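Local coordinates for NikO protein (Streptomyces tendae, PDB 4FQD), which is a MurA-type enolpyruvyl transferase, essential in nikkomycin biosynthesis, that probably transfers the enolpyruvyl group of phosphoenolpyruvate to a nucleotide acceptor, at residues L186-C191 with R361-E366. The protein carries 4 engineered substitutions. Numbering follows the deposited sequence.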
ATOM      1  N   LEU A 186       9.193   5.986   2.867  1.00  9.87           N
ATOM      2  CA  LEU A 186       7.814   5.991   3.329  1.00 13.26           C
ATOM      3  C   LEU A 186       7.681   6.839   4.590  1.00 13.02           C
ATOM      4  O   LEU A 186       6.582   7.269   4.947  1.00 11.99           O
ATOM      5  CB  LEU A 186       7.343   4.561   3.606  1.00 13.65           C
ATOM      6  CG  LEU A 186       5.832   4.329   3.649  1.00 18.16           C
ATOM      7  CD1 LEU A 186       5.231   4.494   2.261  1.00  9.10           C
ATOM      8  CD2 LEU A 186       5.509   2.956   4.219  1.00 12.16           C
ATOM      9  N   MET A 187       8.815   7.079   5.247  1.00 14.22           N
ATOM     10  CA  MET A 187       8.861   7.799   6.519  1.00 10.98           C
ATOM     11  C   MET A 187       7.949   7.146   7.550  1.00 11.02           C
ATOM     12  O   MET A 187       7.076   7.797   8.123  1.00 12.44           O
ATOM     13  CB  MET A 187       8.488   9.273   6.337  1.00 14.13           C
ATOM     14  CG  MET A 187       9.410  10.040   5.406  1.00 19.52           C
ATOM     15  SD  MET A 187       9.076  11.810   5.442  1.00 27.02           S
ATOM     16  CE  MET A 187      10.319  12.416   4.308  1.00 13.22           C
ATOM     17  N   SER A 188       8.156   5.854   7.777  1.00 14.23           N
ATOM     18  CA  SER A 188       7.307   5.096   8.689  1.00 13.72           C
ATOM     19  C   SER A 188       8.120   4.124   9.537  1.00 12.58           C
ATOM     20  O   SER A 188       9.114   3.560   9.079  1.00 12.69           O
ATOM     21  CB  SER A 188       6.227   4.342   7.910  1.00  8.90           C
ATOM     22  OG  SER A 188       5.371   3.628   8.782  1.00 14.58           O
ATOM     23  N   GLY A 189       7.686   3.932  10.778  1.00 12.71           N
ATOM     24  CA  GLY A 189       8.359   3.025  11.687  1.00 15.41           C
ATOM     25  C   GLY A 189       7.772   3.071  13.084  1.00 16.93           C
ATOM     26  O   GLY A 189       7.129   4.052  13.459  1.00 17.67           O
ATOM     27  N   PRO A 190       7.994   2.006  13.866  1.00 19.42           N
ATOM     28  CA  PRO A 190       7.473   1.918  15.234  1.00 22.53           C
ATOM     29  C   PRO A 190       8.229   2.819  16.214  1.00 20.96           C
ATOM     30  O   PRO A 190       7.715   3.108  17.295  1.00 18.23           O
ATOM     31  CB  PRO A 190       7.690   0.447  15.590  1.00 24.80           C
ATOM     32  CG  PRO A 190       8.871   0.045  14.777  1.00 19.62           C
ATOM     33  CD  PRO A 190       8.756   0.804  13.485  1.00 18.91           C
ATOM     34  N   CYS A 191       9.425   3.258  15.830  1.00 14.81           N
ATOM     35  CA  CYS A 191      10.261   4.091  16.691  1.00 19.49           C
ATOM     36  C   CYS A 191      10.167   5.571  16.303  1.00 19.65           C
ATOM     37  O   CYS A 191      10.747   6.437  16.958  1.00 17.44           O
ATOM     38  CB  CYS A 191      11.718   3.616  16.631  1.00 19.55           C
ATOM     39  SG  CYS A 191      11.965   1.866  17.060  1.00 21.96           S
ATOM     40  N   ARG A 361      -2.018  -3.119   4.431  1.00 11.31           N
ATOM     41  CA  ARG A 361      -0.606  -3.324   4.729  1.00 11.15           C
ATOM     42  C   ARG A 361      -0.175  -2.539   5.960  1.00 13.67           C
ATOM     43  O   ARG A 361      -0.423  -1.338   6.064  1.00 10.34           O
ATOM     44  CB  ARG A 361       0.263  -2.932   3.534  1.00 15.46           C
ATOM     45  CG  ARG A 361       1.700  -3.405   3.649  1.00 13.20           C
ATOM     46  CD  ARG A 361       2.522  -2.945   2.464  1.00 16.86           C
ATOM     47  NE  ARG A 361       3.596  -3.883   2.154  1.00 24.97           N
ATOM     48  CZ  ARG A 361       3.509  -4.835   1.232  1.00 22.06           C
ATOM     49  NH1 ARG A 361       2.400  -4.973   0.523  1.00 16.12           N
ATOM     50  NH2 ARG A 361       4.534  -5.647   1.015  1.00 28.66           N
ATOM     51  N   GLU A 362       0.478  -3.229   6.888  1.00 15.21           N
ATOM     52  CA  GLU A 362       0.966  -2.612   8.113  1.00 15.14           C
ATOM     53  C   GLU A 362       2.421  -2.180   7.960  1.00 15.59           C
ATOM     54  O   GLU A 362       3.294  -3.003   7.686  1.00 17.01           O
ATOM     55  CB  GLU A 362       0.831  -3.589   9.281  1.00 16.45           C
ATOM     56  CG  GLU A 362       1.468  -3.104  10.564  1.00 28.94           C
ATOM     57  CD  GLU A 362       0.762  -1.898  11.145  1.00 19.53           C
ATOM     58  OE1 GLU A 362      -0.459  -1.983  11.390  1.00 23.56           O
ATOM     59  OE2 GLU A 362       1.430  -0.863  11.351  1.00 19.57           O
ATOM     60  N   ALA A 363       2.680  -0.889   8.144  1.00 15.83           N
ATOM     61  CA  ALA A 363       4.030  -0.357   7.988  1.00 11.50           C
ATOM     62  C   ALA A 363       4.515   0.380   9.234  1.00 14.25           C
ATOM     63  O   ALA A 363       5.430   1.200   9.160  1.00 18.51           O
ATOM     64  CB  ALA A 363       4.108   0.549   6.770  1.00  9.26           C
ATOM     65  N   VAL A 364       3.896   0.089  10.373  1.00 16.16           N
ATOM     66  CA  VAL A 364       4.318   0.672  11.644  1.00 20.81           C
ATOM     67  C   VAL A 364       4.535  -0.416  12.692  1.00 23.09           C
ATOM     68  O   VAL A 364       5.670  -0.719  13.056  1.00 24.72           O
ATOM     69  CB  VAL A 364       3.295   1.698  12.178  1.00 21.41           C
ATOM     70  CG1 VAL A 364       3.765   2.276  13.504  1.00 22.72           C
ATOM     71  CG2 VAL A 364       3.070   2.806  11.162  1.00 13.72           C
ATOM     72  N   TRP A 365       3.442  -1.003  13.169  1.00 30.76           N
ATOM     73  CA  TRP A 365       3.519  -2.039  14.194  1.00 35.16           C
ATOM     74  C   TRP A 365       3.331  -3.435  13.618  1.00 50.67           C
ATOM     75  O   TRP A 365       2.207  -3.917  13.482  1.00 55.74           O
ATOM     76  CB  TRP A 365       2.499  -1.787  15.305  1.00 37.66           C
ATOM     77  CG  TRP A 365       2.824  -0.598  16.145  1.00 37.49           C
ATOM     78  CD1 TRP A 365       2.140   0.581  16.197  1.00 34.88           C
ATOM     79  CD2 TRP A 365       3.928  -0.462  17.048  1.00 43.66           C
ATOM     80  NE1 TRP A 365       2.745   1.440  17.083  1.00 48.15           N
ATOM     81  CE2 TRP A 365       3.845   0.823  17.618  1.00 41.12           C
ATOM     82  CE3 TRP A 365       4.976  -1.305  17.433  1.00 46.42           C
ATOM     83  CZ2 TRP A 365       4.771   1.287  18.551  1.00 46.70           C
ATOM     84  CZ3 TRP A 365       5.893  -0.843  18.359  1.00 41.48           C
ATOM     85  CH2 TRP A 365       5.785   0.441  18.908  1.00 44.64           C
ATOM     86  N   GLU A 366       4.447  -4.074  13.290  1.00 42.33           N
ATOM     87  CA  GLU A 366       4.449  -5.434  12.775  1.00 63.22           C
ATOM     88  C   GLU A 366       3.679  -6.387  13.683  1.00 61.99           C
ATOM     89  O   GLU A 366       3.709  -6.248  14.905  1.00 42.74           O
ATOM     90  CB  GLU A 366       5.888  -5.918  12.649  1.00 67.63           C
ATOM     91  CG  GLU A 366       6.045  -7.176  11.840  1.00 68.78           C
ATOM     92  CD  GLU A 366       5.692  -6.990  10.376  1.00 76.38           C
ATOM     93  OE1 GLU A 366       5.811  -5.859   9.850  1.00 74.55           O
ATOM     94  OE2 GLU A 366       5.293  -7.993   9.753  1.00 80.65           O
TER
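S188, P190, A363 and W365 carry a loop-to-loop contact, made of one hydrogen bond and a CH-pi pair, in the beta/alpha inverse barrel fold of the EPSP synthase family; it joins the loop after strand 174-176 to the turn following strand 356-362. G189 and V364 come nearest in the backbone, their CA atoms 4.7 Å apart. S188 OG, held anti to its backbone N (chi1 -178°), donates to the carbonyl O of A363 at 2.5 Å, a very short distance that is doubtful at this resolution; it is also hydrogen-bonded to S336 N. Beside this bond, the CD2 methyl of L186 touches A363 CB at 3.8 Å. The two methyls of V364 divide the contact: CG2 lies 3.4 Å from S188 OG, and CG1 meets the carbonyl O of G189. P190 sets CB over one face of the W365 indole, 3.7 Å from the centroid of the six-membered ring and 19° off its normal; the same CB packs against V364 O. The turn is held from within by E362 OE2, which takes V364 N (2.8 Å) on its anti lone pair and W365 N (2.7 Å) from 52° above the carboxylate plane, while OE1 is bound by S341 and Q344. R139 makes a cation-pi contact with W365, and R361 of the second subunit packs on L186 and A363. A363 is backbone hydrogen-bonded to A334 of strand 331-334, and past P190 the other loop runs into helix 192-204.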